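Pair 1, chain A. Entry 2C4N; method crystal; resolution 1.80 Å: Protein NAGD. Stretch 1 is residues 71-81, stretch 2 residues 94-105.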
# COMPACT_ATOMS: atom_id res chain seq x y z
N SER A 71 18.57 2.65 18.65
CA SER A 71 17.14 2.90 18.59
C SER A 71 16.47 2.48 19.90
O SER A 71 15.36 2.92 20.19
CB SER A 71 16.50 2.16 17.42
OG SER A 71 16.70 0.77 17.51
N ALA A 72 17.14 1.63 20.68
CA ALA A 72 16.58 1.18 21.95
C ALA A 72 16.72 2.30 22.97
O ALA A 72 15.81 2.59 23.74
CB ALA A 72 17.29 -0.10 22.44
N MET A 73 17.89 2.92 22.98
CA MET A 73 18.16 4.04 23.88
C MET A 73 17.24 5.20 23.52
O MET A 73 16.68 5.85 24.39
CB MET A 73 19.62 4.47 23.75
CG MET A 73 20.62 3.38 24.12
SD MET A 73 22.30 3.89 23.81
CE MET A 73 23.22 2.41 24.23
N ALA A 74 17.11 5.45 22.22
CA ALA A 74 16.26 6.53 21.72
C ALA A 74 14.81 6.29 22.09
O ALA A 74 14.08 7.22 22.44
CB ALA A 74 16.41 6.66 20.20
N THR A 75 14.38 5.03 22.03
CA THR A 75 13.00 4.69 22.38
C THR A 75 12.77 4.93 23.87
O THR A 75 11.73 5.46 24.28
CB THR A 75 12.69 3.21 22.06
OG1 THR A 75 12.76 3.02 20.64
CG2 THR A 75 11.31 2.83 22.56
N ALA A 76 13.75 4.57 24.69
CA ALA A 76 13.64 4.78 26.13
C ALA A 76 13.57 6.28 26.41
O ALA A 76 12.78 6.73 27.23
CB ALA A 76 14.84 4.16 26.87
N ASP A 77 14.41 7.05 25.71
CA ASP A 77 14.43 8.50 25.89
C ASP A 77 13.10 9.11 25.47
O ASP A 77 12.63 10.07 26.07
CB ASP A 77 15.56 9.14 25.08
CG ASP A 77 16.92 8.98 25.73
OD1 ASP A 77 16.96 8.79 26.97
OD2 ASP A 77 17.94 9.06 25.02
N PHE A 78 12.50 8.54 24.43
CA PHE A 78 11.21 9.01 23.93
C PHE A 78 10.13 8.77 24.98
O PHE A 78 9.33 9.65 25.28
CB PHE A 78 10.88 8.27 22.63
CG PHE A 78 9.48 8.50 22.13
CD1 PHE A 78 8.41 7.79 22.67
CD2 PHE A 78 9.23 9.42 21.11
CE1 PHE A 78 7.11 7.99 22.20
CE2 PHE A 78 7.93 9.63 20.64
CZ PHE A 78 6.87 8.92 21.19
N LEU A 79 10.12 7.57 25.54
CA LEU A 79 9.12 7.17 26.53
C LEU A 79 9.30 7.82 27.91
O LEU A 79 8.33 7.97 28.66
CB LEU A 79 9.12 5.65 26.66
CG LEU A 79 8.68 4.95 25.36
CD1 LEU A 79 8.89 3.45 25.47
CD2 LEU A 79 7.22 5.27 25.09
N ARG A 80 10.53 8.18 28.24
CA ARG A 80 10.82 8.82 29.51
C ARG A 80 9.95 10.06 29.67
O ARG A 80 9.40 10.31 30.73
CB ARG A 80 12.28 9.25 29.59
CG ARG A 80 13.20 8.29 30.31
CD ARG A 80 14.55 8.95 30.58
NE ARG A 80 15.48 8.03 31.21
CZ ARG A 80 16.21 7.13 30.56
NH1 ARG A 80 16.13 7.04 29.24
NH2 ARG A 80 17.00 6.32 31.24
N ARG A 81 9.84 10.82 28.58
CA ARG A 81 9.07 12.06 28.58
C ARG A 81 7.58 11.85 28.41
O ARG A 81 6.83 12.81 28.23
CB ARG A 81 9.56 12.98 27.45
CG ARG A 81 10.91 12.61 26.83
CD ARG A 81 11.93 13.75 26.98
NE ARG A 81 12.97 13.72 25.95
CZ ARG A 81 12.81 14.14 24.70
NH1 ARG A 81 11.64 14.63 24.31
NH2 ARG A 81 13.82 14.09 23.84
N ALA A 94 18.84 -5.44 25.62
CA ALA A 94 19.08 -4.01 25.75
C ALA A 94 17.84 -3.15 25.94
O ALA A 94 17.77 -2.35 26.88
CB ALA A 94 19.87 -3.51 24.55
N LEU A 95 16.86 -3.29 25.05
CA LEU A 95 15.63 -2.51 25.13
C LEU A 95 14.93 -2.68 26.48
O LEU A 95 14.49 -1.71 27.09
CB LEU A 95 14.67 -2.91 24.01
CG LEU A 95 13.29 -2.23 24.04
CD1 LEU A 95 13.46 -0.72 23.85
CD2 LEU A 95 12.40 -2.81 22.95
N ILE A 96 14.83 -3.93 26.94
CA ILE A 96 14.17 -4.21 28.20
C ILE A 96 14.84 -3.48 29.36
O ILE A 96 14.16 -2.83 30.17
CB ILE A 96 14.17 -5.73 28.51
CG1 ILE A 96 13.43 -6.50 27.40
CG2 ILE A 96 13.51 -6.00 29.86
CD1 ILE A 96 11.95 -6.20 27.31
N HIS A 97 16.16 -3.59 29.45
CA HIS A 97 16.89 -2.94 30.52
C HIS A 97 16.75 -1.42 30.46
O HIS A 97 16.60 -0.76 31.50
CB HIS A 97 18.37 -3.32 30.46
CG HIS A 97 19.14 -2.93 31.68
ND1 HIS A 97 18.90 -3.50 32.92
CD2 HIS A 97 20.10 -2.00 31.88
CE1 HIS A 97 19.69 -2.93 33.82
NE2 HIS A 97 20.42 -2.02 33.21
N GLU A 98 16.79 -0.86 29.26
CA GLU A 98 16.64 0.58 29.08
C GLU A 98 15.29 1.05 29.57
O GLU A 98 15.19 2.10 30.21
CB GLU A 98 16.80 0.96 27.60
CG GLU A 98 18.22 0.87 27.06
CD GLU A 98 19.15 1.91 27.67
OE1 GLU A 98 18.81 3.11 27.65
OE2 GLU A 98 20.23 1.52 28.16
N LEU A 99 14.24 0.29 29.28
CA LEU A 99 12.89 0.64 29.71
C LEU A 99 12.77 0.61 31.24
O LEU A 99 12.14 1.49 31.83
CB LEU A 99 11.86 -0.30 29.07
CG LEU A 99 11.77 -0.16 27.54
CD1 LEU A 99 10.80 -1.16 26.96
CD2 LEU A 99 11.33 1.25 27.22
N TYR A 100 13.36 -0.40 31.87
CA TYR A 100 13.32 -0.50 33.33
C TYR A 100 14.02 0.70 33.95
O TYR A 100 13.56 1.24 34.95
CB TYR A 100 13.98 -1.81 33.79
CG TYR A 100 13.04 -2.99 33.78
CD1 TYR A 100 13.36 -4.16 33.09
CD2 TYR A 100 11.81 -2.92 34.43
CE1 TYR A 100 12.46 -5.22 33.05
CE2 TYR A 100 10.92 -3.97 34.40
CZ TYR A 100 11.25 -5.12 33.70
OH TYR A 100 10.34 -6.14 33.65
N LYS A 101 15.13 1.13 33.34
CA LYS A 101 15.87 2.28 33.83
C LYS A 101 15.09 3.57 33.60
O LYS A 101 15.34 4.59 34.25
CB LYS A 101 17.25 2.37 33.15
CG LYS A 101 18.19 1.22 33.47
CD LYS A 101 18.41 1.07 34.97
CE LYS A 101 19.83 1.47 35.40
NZ LYS A 101 20.16 2.89 35.13
N ALA A 102 14.13 3.53 32.67
CA ALA A 102 13.30 4.70 32.37
C ALA A 102 12.07 4.70 33.28
O ALA A 102 11.16 5.51 33.10
CB ALA A 102 12.86 4.67 30.91
N GLY A 103 12.04 3.78 34.24
CA GLY A 103 10.94 3.71 35.19
C GLY A 103 9.71 2.93 34.77
O GLY A 103 8.65 3.06 35.37
N PHE A 104 9.85 2.09 33.74
CA PHE A 104 8.72 1.31 33.27
C PHE A 104 8.45 -0.00 33.98
O PHE A 104 9.34 -0.63 34.55
CB PHE A 104 8.87 0.98 31.78
CG PHE A 104 8.31 2.03 30.88
CD1 PHE A 104 9.01 3.21 30.63
CD2 PHE A 104 7.06 1.86 30.30
CE1 PHE A 104 8.47 4.20 29.80
CE2 PHE A 104 6.51 2.84 29.47
CZ PHE A 104 7.21 4.01 29.23
N THR A 105 7.19 -0.40 33.92
CA THR A 105 6.73 -1.67 34.45
C THR A 105 6.37 -2.40 33.16
O THR A 105 5.66 -1.85 32.31
CB THR A 105 5.46 -1.52 35.32
OG1 THR A 105 5.82 -0.97 36.60
CG2 THR A 105 4.79 -2.88 35.53
O HOH W 1 16.76 4.20 29.96

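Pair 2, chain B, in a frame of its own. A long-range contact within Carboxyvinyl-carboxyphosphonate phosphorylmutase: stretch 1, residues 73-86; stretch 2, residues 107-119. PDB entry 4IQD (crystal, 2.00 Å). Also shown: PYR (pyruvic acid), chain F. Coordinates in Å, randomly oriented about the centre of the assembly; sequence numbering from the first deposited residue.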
# COMPACT_ATOMS: atom_id res chain seq x y z
N THR B 73 11.20 -9.05 -6.50
CA THR B 73 11.40 -9.50 -7.87
C THR B 73 10.88 -8.46 -8.86
O THR B 73 10.09 -7.59 -8.50
CB THR B 73 10.68 -10.82 -8.14
OG1 THR B 73 9.26 -10.60 -8.14
CG2 THR B 73 11.03 -11.84 -7.07
N SER B 74 11.34 -8.56 -10.10
CA SER B 74 10.93 -7.64 -11.14
C SER B 74 9.43 -7.71 -11.36
O SER B 74 8.79 -6.71 -11.67
CB SER B 74 11.65 -7.95 -12.45
OG SER B 74 11.11 -9.11 -13.06
N THR B 75 8.88 -8.91 -11.19
CA THR B 75 7.44 -9.14 -11.36
C THR B 75 6.62 -8.33 -10.36
O THR B 75 5.60 -7.74 -10.72
CB THR B 75 7.10 -10.63 -11.20
OG1 THR B 75 7.84 -11.40 -12.15
CG2 THR B 75 5.61 -10.87 -11.42
N GLU B 76 7.08 -8.30 -9.12
CA GLU B 76 6.41 -7.56 -8.05
C GLU B 76 6.43 -6.07 -8.32
O GLU B 76 5.42 -5.39 -8.19
CB GLU B 76 7.08 -7.84 -6.71
CG GLU B 76 6.87 -9.25 -6.19
CD GLU B 76 7.75 -9.57 -5.00
OE1 GLU B 76 8.95 -9.23 -5.04
OE2 GLU B 76 7.24 -10.15 -4.02
N VAL B 77 7.61 -5.56 -8.69
CA VAL B 77 7.78 -4.14 -8.94
C VAL B 77 6.95 -3.70 -10.14
O VAL B 77 6.37 -2.61 -10.14
CB VAL B 77 9.26 -3.80 -9.18
CG1 VAL B 77 9.44 -2.30 -9.40
CG2 VAL B 77 10.10 -4.27 -8.00
N ALA B 78 6.90 -4.55 -11.16
CA ALA B 78 6.14 -4.24 -12.37
C ALA B 78 4.63 -4.23 -12.12
O ALA B 78 3.89 -3.53 -12.81
CB ALA B 78 6.50 -5.23 -13.47
N GLU B 79 4.18 -4.99 -11.13
CA GLU B 79 2.76 -5.02 -10.79
C GLU B 79 2.33 -3.80 -9.99
O GLU B 79 1.26 -3.24 -10.23
CB GLU B 79 2.40 -6.29 -10.02
CG GLU B 79 1.83 -7.40 -10.89
CD GLU B 79 0.86 -8.28 -10.14
OE1 GLU B 79 -0.11 -8.77 -10.76
OE2 GLU B 79 1.05 -8.48 -8.92
N ARG B 80 3.15 -3.38 -9.03
CA ARG B 80 2.84 -2.17 -8.28
C ARG B 80 2.89 -0.97 -9.22
O ARG B 80 2.11 -0.03 -9.07
CB ARG B 80 3.81 -2.00 -7.11
CG ARG B 80 3.52 -0.79 -6.22
CD ARG B 80 2.12 -0.82 -5.61
NE ARG B 80 1.87 -2.00 -4.78
CZ ARG B 80 2.18 -2.09 -3.49
NH1 ARG B 80 2.76 -1.08 -2.87
NH2 ARG B 80 1.90 -3.21 -2.83
N ALA B 81 3.79 -1.02 -10.19
CA ALA B 81 3.89 0.05 -11.18
C ALA B 81 2.65 0.08 -12.05
O ALA B 81 2.19 1.15 -12.46
CB ALA B 81 5.14 -0.14 -12.04
N ARG B 82 2.10 -1.10 -12.31
CA ARG B 82 0.85 -1.22 -13.04
C ARG B 82 -0.21 -0.44 -12.30
O ARG B 82 -0.92 0.37 -12.89
CB ARG B 82 0.42 -2.69 -13.11
CG ARG B 82 -0.31 -3.09 -14.37
CD ARG B 82 0.58 -3.98 -15.21
NE ARG B 82 -0.14 -5.11 -15.78
CZ ARG B 82 -0.59 -5.16 -17.03
NH1 ARG B 82 -0.38 -4.14 -17.84
NH2 ARG B 82 -1.24 -6.23 -17.46
N ASP B 83 -0.30 -0.69 -11.00
CA ASP B 83 -1.27 -0.03 -10.13
C ASP B 83 -1.22 1.48 -10.29
O ASP B 83 -2.25 2.14 -10.32
CB ASP B 83 -1.00 -0.38 -8.67
CG ASP B 83 -1.24 -1.83 -8.35
OD1 ASP B 83 -1.52 -2.61 -9.29
OD2 ASP B 83 -1.14 -2.20 -7.16
N LEU B 84 -0.01 2.01 -10.38
CA LEU B 84 0.19 3.44 -10.48
C LEU B 84 -0.38 4.00 -11.77
O LEU B 84 -1.18 4.92 -11.75
CB LEU B 84 1.67 3.80 -10.34
CG LEU B 84 2.15 4.11 -8.91
CD1 LEU B 84 1.89 2.95 -7.97
CD2 LEU B 84 3.62 4.50 -8.91
N VAL B 85 0.03 3.44 -12.90
CA VAL B 85 -0.45 3.89 -14.20
C VAL B 85 -1.96 3.68 -14.34
O VAL B 85 -2.68 4.59 -14.76
CB VAL B 85 0.28 3.19 -15.35
CG1 VAL B 85 -0.20 3.73 -16.69
CG2 VAL B 85 1.78 3.37 -15.21
N ARG B 86 -2.43 2.48 -13.99
CA ARG B 86 -3.84 2.13 -14.07
C ARG B 86 -4.71 3.13 -13.34
O ARG B 86 -5.88 3.34 -13.68
CB ARG B 86 -4.09 0.75 -13.45
CG ARG B 86 -3.66 -0.45 -14.29
CD ARG B 86 -3.89 -1.75 -13.52
NE ARG B 86 -3.71 -2.94 -14.34
CZ ARG B 86 -3.97 -4.18 -13.93
NH1 ARG B 86 -3.78 -5.21 -14.75
NH2 ARG B 86 -4.41 -4.40 -12.70
N ALA B 107 16.80 -7.34 -19.74
CA ALA B 107 15.99 -7.38 -20.95
C ALA B 107 14.53 -7.70 -20.64
O ALA B 107 13.63 -7.11 -21.23
CB ALA B 107 16.56 -8.39 -21.94
N ARG B 108 14.30 -8.63 -19.73
CA ARG B 108 12.94 -9.02 -19.36
C ARG B 108 12.27 -7.97 -18.49
O ARG B 108 11.07 -7.70 -18.63
CB ARG B 108 12.93 -10.38 -18.65
CG ARG B 108 11.73 -10.60 -17.74
CD ARG B 108 11.06 -11.94 -17.98
NE ARG B 108 9.81 -12.06 -17.23
CZ ARG B 108 9.61 -12.93 -16.24
NH1 ARG B 108 8.44 -12.96 -15.62
NH2 ARG B 108 10.57 -13.77 -15.88
N THR B 109 13.05 -7.37 -17.59
CA THR B 109 12.56 -6.29 -16.76
C THR B 109 12.04 -5.16 -17.64
O THR B 109 10.98 -4.59 -17.37
CB THR B 109 13.67 -5.76 -15.83
OG1 THR B 109 14.01 -6.79 -14.89
CG2 THR B 109 13.20 -4.53 -15.07
N ALA B 110 12.77 -4.86 -18.71
CA ALA B 110 12.40 -3.81 -19.65
C ALA B 110 11.06 -4.10 -20.32
O ALA B 110 10.24 -3.20 -20.49
CB ALA B 110 13.48 -3.62 -20.69
N VAL B 111 10.84 -5.35 -20.70
CA VAL B 111 9.59 -5.73 -21.34
C VAL B 111 8.42 -5.60 -20.37
O VAL B 111 7.37 -5.08 -20.72
CB VAL B 111 9.62 -7.17 -21.86
CG1 VAL B 111 8.33 -7.49 -22.60
CG2 VAL B 111 10.81 -7.37 -22.77
N GLU B 112 8.63 -6.09 -19.16
CA GLU B 112 7.59 -6.07 -18.13
C GLU B 112 7.16 -4.65 -17.80
O GLU B 112 6.00 -4.39 -17.53
CB GLU B 112 8.07 -6.77 -16.86
CG GLU B 112 8.25 -8.27 -17.00
CD GLU B 112 8.81 -8.90 -15.74
OE1 GLU B 112 9.56 -8.21 -15.02
OE2 GLU B 112 8.50 -10.08 -15.47
N MSE B 113 8.12 -3.72 -17.82
CA MSE B 113 7.81 -2.32 -17.54
C MSE B 113 7.03 -1.68 -18.69
O MSE B 113 6.14 -0.87 -18.47
CB MSE B 113 9.08 -1.54 -17.23
CG MSE B 113 9.83 -2.04 -16.00
SE MSE B 113 8.78 -2.00 -14.34
CE MSE B 113 9.83 -3.25 -13.28
N VAL B 114 7.38 -2.04 -19.92
CA VAL B 114 6.66 -1.54 -21.08
C VAL B 114 5.25 -2.09 -21.07
O VAL B 114 4.29 -1.38 -21.38
CB VAL B 114 7.37 -1.93 -22.39
CG1 VAL B 114 6.45 -1.72 -23.59
CG2 VAL B 114 8.66 -1.13 -22.56
N GLU B 115 5.12 -3.35 -20.68
CA GLU B 115 3.81 -3.97 -20.53
C GLU B 115 2.98 -3.24 -19.49
O GLU B 115 1.77 -3.07 -19.66
CB GLU B 115 3.96 -5.44 -20.16
CG GLU B 115 4.48 -6.31 -21.28
CD GLU B 115 4.43 -7.78 -20.95
OE1 GLU B 115 4.44 -8.11 -19.75
OE2 GLU B 115 4.37 -8.60 -21.89
N ALA B 116 3.62 -2.79 -18.42
CA ALA B 116 2.93 -2.06 -17.37
C ALA B 116 2.68 -0.61 -17.77
O ALA B 116 2.11 0.17 -16.99
CB ALA B 116 3.72 -2.12 -16.07
N LYS B 117 3.09 -0.26 -18.98
CA LYS B 117 2.99 1.10 -19.51
C LYS B 117 3.83 2.08 -18.71
O LYS B 117 3.49 3.26 -18.59
CB LYS B 117 1.53 1.57 -19.60
CG LYS B 117 0.64 0.65 -20.42
CD LYS B 117 -0.80 0.70 -19.93
CE LYS B 117 -1.49 1.98 -20.35
NZ LYS B 117 -1.86 1.96 -21.79
N VAL B 118 4.93 1.59 -18.15
CA VAL B 118 5.88 2.44 -17.46
C VAL B 118 6.53 3.38 -18.48
O VAL B 118 6.89 2.96 -19.57
CB VAL B 118 6.97 1.61 -16.75
CG1 VAL B 118 8.03 2.51 -16.17
CG2 VAL B 118 6.34 0.76 -15.66
N ALA B 119 6.65 4.65 -18.11
CA ALA B 119 7.22 5.66 -19.01
C ALA B 119 8.75 5.67 -19.00
O ALA B 119 9.37 5.94 -20.03
CB ALA B 119 6.67 7.03 -18.67
C PYR F . 0.05 -6.05 -5.05
O PYR F . 0.01 -7.32 -5.39
OXT PYR F . -0.18 -5.70 -3.81
CA PYR F . 0.34 -5.09 -6.01
O3 PYR F . 0.90 -3.96 -5.65
CB PYR F . -0.01 -5.33 -7.45
O HOH W 2 13.00 -9.77 -14.84

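In both pairs two helices run side by side in nearly the same direction, with axes 8.9 Å apart at a crossing angle of -25° in pair 1 and 9.2 Å apart at -19° in pair 2. The central backbones superpose to 0.5 Å. Such close packing calls for small residues where the helices approach, and both pairs place alanine there. A:Ala76 matches B:Ala78, and A:Ala102 matches B:Ala116. The methyl CB of A:Ala76 lies 3.8 Å from CB of A:Glu98, and CB of B:Ala78 lies 4.0 Å from CB of B:Glu112. The second alanine reaches the backbone of the opposing helix: CB of A:Ala102 is 4.2 Å from O of A:Ala76, and CB of B:Ala116 is 3.6 Å from O of B:Ala78.

The matched glutamates A:Glu98 and B:Glu112 use their carboxylates differently. At A:Ala72 the neighbor is apolar, CB resting 4.1 Å from CD1 of A:Leu95. In pair 2 the equivalent B:Ser74 and B:Thr109 are polar yet still compact. B:Ser74 OG donates to B:Glu112 OE1 at 2.7 Å, the single direct hydrogen bond between stretches in either pair, and a water joins B:Ser74 OG to B:Thr109 OG1. B:Glu112 is also held within its own helix, OE2 forming a salt bridge with B:Arg108 NH1 at 2.9 Å. In pair 1 a water takes the linking role, donating to A:Glu98 O (2.6 Å) and A:Glu98 OE1 (3.3 Å) and accepting a weak bond from A:Arg80 NH2 (2.5 Å).

A:Arg80 and B:Arg82 also match. Long and flexible, each lays its aliphatic part against the second alanine while its charged end remains near polar groups: A:Arg80 CG is 3.7 Å from A:Ala102 CB, and B:Arg82 CD is 3.7 Å from B:Ala116 CB. A:Arg80 NH1 is further anchored by a salt bridge to A:Asp77 OD1 at 3.0 Å.

Elsewhere, bulk is redistributed. In pair 1 the large A:Leu79 meets two side chains: A:Leu79 CD1 lies 3.7 Å from A:Leu99 CD2, and A:Leu79 CB lies 3.5 Å from A:Phe104 CE1. Its counterpart B:Ala81 is small, and B:Ala81 CB lies 3.9 Å from B:Val118 CG2. The long selenomethionine B:Met113, matching A:Leu99, extends its CE to 3.9 Å from B:Ala78 CB and 4.0 Å from B:Val77 CG1.

After the second helix, A:Gly103 and B:Lys117 both adopt positive phi. Glycine suits this turn because a CB would jam against the preceding carbonyl; B:Lys117 accommodates its side chain in a Schellman motif at phi 63°.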